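Local coordinates for glutamate receptor kainate-like protein (Pleurobrachia bachei, PDB 4ZDM) that binds glycine in its ligand-binding domain and probably serves as a subunit of a glycine-activated ion channel of the ionotropic glutamate receptor family, at residues A159-I164 with T211-E216. Numbering follows the deposited sequence. Where two conformers were deposited one is given.
Sequences ADYNRI and TFQPFE. With NA (sodium ion), chain F; SO4 (sulfate ion), chain C.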
loop_
_atom_site.group_PDB
_atom_site.type_symbol
_atom_site.label_atom_id
_atom_site.label_comp_id
_atom_site.label_asym_id
_atom_site.label_seq_id
_atom_site.Cartn_x
_atom_site.Cartn_y
_atom_site.Cartn_z
ATOM N N ALA A 159 2.455 -29.105 29.287
ATOM C CA ALA A 159 3.868 -29.250 29.041
ATOM C C ALA A 159 4.224 -30.423 28.100
ATOM O O ALA A 159 5.280 -30.373 27.495
ATOM C CB ALA A 159 4.613 -29.416 30.383
ATOM N N ASP A 160 3.369 -31.446 27.942
ATOM C CA ASP A 160 3.694 -32.518 26.973
ATOM C C ASP A 160 3.594 -31.990 25.519
ATOM O O ASP A 160 4.379 -32.398 24.682
ATOM C CB ASP A 160 2.780 -33.750 27.093
ATOM C CG ASP A 160 2.959 -34.523 28.394
ATOM O OD1 ASP A 160 4.087 -34.616 28.905
ATOM O OD2 ASP A 160 1.948 -35.064 28.895
ATOM N N TYR A 161 2.594 -31.154 25.220
ATOM C CA TYR A 161 2.530 -30.507 23.900
ATOM C C TYR A 161 3.744 -29.593 23.721
ATOM O O TYR A 161 4.311 -29.484 22.638
ATOM C CB TYR A 161 1.206 -29.743 23.741
ATOM C CG TYR A 161 -0.002 -30.618 23.477
ATOM C CD1 TYR A 161 0.085 -31.727 22.647
ATOM C CD2 TYR A 161 -1.255 -30.283 23.990
ATOM C CE1 TYR A 161 -1.028 -32.525 22.395
ATOM C CE2 TYR A 161 -2.378 -31.063 23.712
ATOM C CZ TYR A 161 -2.259 -32.180 22.927
ATOM O OH TYR A 161 -3.377 -32.958 22.641
ATOM N N ASN A 162 4.176 -28.920 24.801
ATOM C CA ASN A 162 5.369 -28.091 24.709
ATOM C C ASN A 162 6.556 -28.943 24.298
ATOM O O ASN A 162 7.388 -28.521 23.502
ATOM C CB ASN A 162 5.743 -27.401 26.040
ATOM C CG ASN A 162 4.657 -26.477 26.628
ATOM O OD1 ASN A 162 4.692 -26.192 27.838
ATOM N ND2 ASN A 162 3.739 -25.981 25.819
ATOM N N ARG A 163 6.633 -30.147 24.863
ATOM C CA ARG A 163 7.759 -31.045 24.596
ATOM C C ARG A 163 7.693 -31.548 23.147
ATOM O O ARG A 163 8.712 -31.685 22.487
ATOM C CB ARG A 163 7.740 -32.217 25.592
ATOM C CG ARG A 163 8.881 -33.220 25.446
ATOM C CD ARG A 163 10.023 -32.972 26.436
ATOM N NE ARG A 163 11.147 -33.799 26.039
ATOM C CZ ARG A 163 11.534 -34.913 26.664
ATOM N NH1 ARG A 163 10.893 -35.318 27.730
ATOM N NH2 ARG A 163 12.544 -35.597 26.214
ATOM N N ILE A 164 6.487 -31.844 22.677
ATOM C CA ILE A 164 6.315 -32.174 21.253
ATOM C C ILE A 164 6.913 -31.070 20.357
ATOM O O ILE A 164 7.605 -31.357 19.384
ATOM C CB ILE A 164 4.827 -32.410 20.961
ATOM C CG1 ILE A 164 4.326 -33.699 21.614
ATOM C CG2 ILE A 164 4.605 -32.409 19.432
ATOM C CD1 ILE A 164 4.753 -34.968 20.899
ATOM N N THR A 211 -8.160 -35.664 16.069
ATOM C CA THR A 211 -7.835 -34.248 15.894
ATOM C C THR A 211 -7.766 -33.630 17.269
ATOM O O THR A 211 -8.424 -34.122 18.188
ATOM C CB THR A 211 -8.866 -33.589 14.966
ATOM O OG1 THR A 211 -8.720 -34.205 13.664
ATOM C CG2 THR A 211 -8.701 -32.012 14.871
ATOM N N PHE A 212 -6.880 -32.653 17.437
ATOM C CA PHE A 212 -6.701 -31.994 18.726
ATOM C C PHE A 212 -6.428 -30.516 18.587
ATOM O O PHE A 212 -6.047 -30.015 17.526
ATOM C CB PHE A 212 -5.567 -32.705 19.535
ATOM C CG PHE A 212 -4.216 -32.731 18.877
ATOM C CD1 PHE A 212 -3.953 -33.558 17.809
ATOM C CD2 PHE A 212 -3.177 -31.979 19.369
ATOM C CE1 PHE A 212 -2.678 -33.606 17.202
ATOM C CE2 PHE A 212 -1.910 -32.052 18.768
ATOM C CZ PHE A 212 -1.687 -32.841 17.703
ATOM N N GLN A 213 -6.641 -29.770 19.665
ATOM C CA GLN A 213 -6.349 -28.352 19.735
ATOM C C GLN A 213 -7.008 -27.561 18.578
ATOM O O GLN A 213 -6.336 -26.992 17.696
ATOM C CB GLN A 213 -4.855 -28.093 19.775
ATOM C CG GLN A 213 -4.210 -28.646 21.078
ATOM C CD GLN A 213 -4.739 -27.927 22.256
ATOM O OE1 GLN A 213 -4.701 -26.706 22.285
ATOM N NE2 GLN A 213 -5.291 -28.660 23.222
ATOM N N PRO A 214 -8.334 -27.484 18.604
ATOM C CA PRO A 214 -9.019 -26.754 17.536
ATOM C C PRO A 214 -8.747 -25.269 17.554
ATOM O O PRO A 214 -8.377 -24.645 18.591
ATOM C CB PRO A 214 -10.497 -27.047 17.803
ATOM C CG PRO A 214 -10.571 -27.629 19.055
ATOM C CD PRO A 214 -9.266 -28.116 19.533
ATOM N N PHE A 215 -8.955 -24.642 16.390
ATOM C CA PHE A 215 -8.778 -23.209 16.239
ATOM C C PHE A 215 -9.629 -22.749 15.064
ATOM O O PHE A 215 -9.892 -23.527 14.164
ATOM C CB PHE A 215 -7.294 -22.823 15.952
ATOM C CG PHE A 215 -6.645 -23.714 14.946
ATOM C CD1 PHE A 215 -6.021 -24.887 15.363
ATOM C CD2 PHE A 215 -6.676 -23.441 13.598
ATOM C CE1 PHE A 215 -5.481 -25.768 14.442
ATOM C CE2 PHE A 215 -6.137 -24.312 12.707
ATOM C CZ PHE A 215 -5.528 -25.459 13.117
ATOM N N GLU A 216 -10.010 -21.488 15.083
ATOM C CA GLU A 216 -10.648 -20.848 13.938
ATOM C C GLU A 216 -9.623 -20.489 12.881
ATOM O O GLU A 216 -8.502 -20.135 13.235
ATOM C CB GLU A 216 -11.393 -19.612 14.379
ATOM C CG GLU A 216 -12.627 -19.907 15.225
ATOM C CD GLU A 216 -13.431 -18.672 15.472
ATOM O OE1 GLU A 216 -14.582 -18.586 14.959
ATOM O OE2 GLU A 216 -12.955 -17.702 16.143
HETATM NA NA NA F . 6.217 -34.074 28.548
HETATM S S SO4 C . -7.118 -31.657 23.029
HETATM O O1 SO4 C . -7.455 -33.072 22.789
HETATM O O2 SO4 C . -5.650 -31.552 23.167
HETATM O O3 SO4 C . -7.797 -30.867 21.974
HETATM O O4 SO4 C . -7.684 -31.172 24.283
HETATM O O HOH W 1 8.027 -35.265 28.822
#
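Y161 and F212 meet as a pair of rings that lie almost parallel, at 16°, yet are slid so far apart that they barely overlap, and the same tyrosine reaches Q213 mostly by way of a sulfate. The arrangement is a worked example of how one long side chain can join a helix to the corner at Q213 within the broken strand 205-221, although the backbones stay well apart: the CA atoms of Y161 and Q213 are 10.0 Å from each other. From its CB, which leaves helix 159-167 in the direction of the strand, Y161 places CG anti to its own carbonyl carbon (chi1 -76°), sending the ring toward F212 and the sulfate. CE1, on one flank, lies 3.8 Å from CD2 of F212, while CE2, on the other, comes equally near NE2 of Q213. CZ lies against CD2 of F212. At the tip, OH passes 3.4 Å from CD2 of F212 and donates a hydrogen bond of 2.7 Å to sulfate O2, an oxygen lying at the edge of the tyrosine ring, near its plane. This belongs to the bilobed, periplasmic-binding-protein-like fold of glutamate receptor ligand-binding domains, on its surface, with Q213 about 13 Å from the bound glycine. The sulfate probably came from the crystallisation liquor. Its O2 accepts a second bond, nearly straight, from NE2 of Q213 at 2.9 Å, and O3 takes the backbone N of Q213 at 175°. Bent at chi2, the Q213 chain folds back to bring its amide to the anion. A leucine in place of Y161 would probably leave O2 without its hydroxyl donor and take away the ring that lies alongside CD2 and CE2 of F212. F212 also packs against L116 of the adjoining strand 112-121 and I189 of strand 186-192, whereas Y161 rests on L153 and N156.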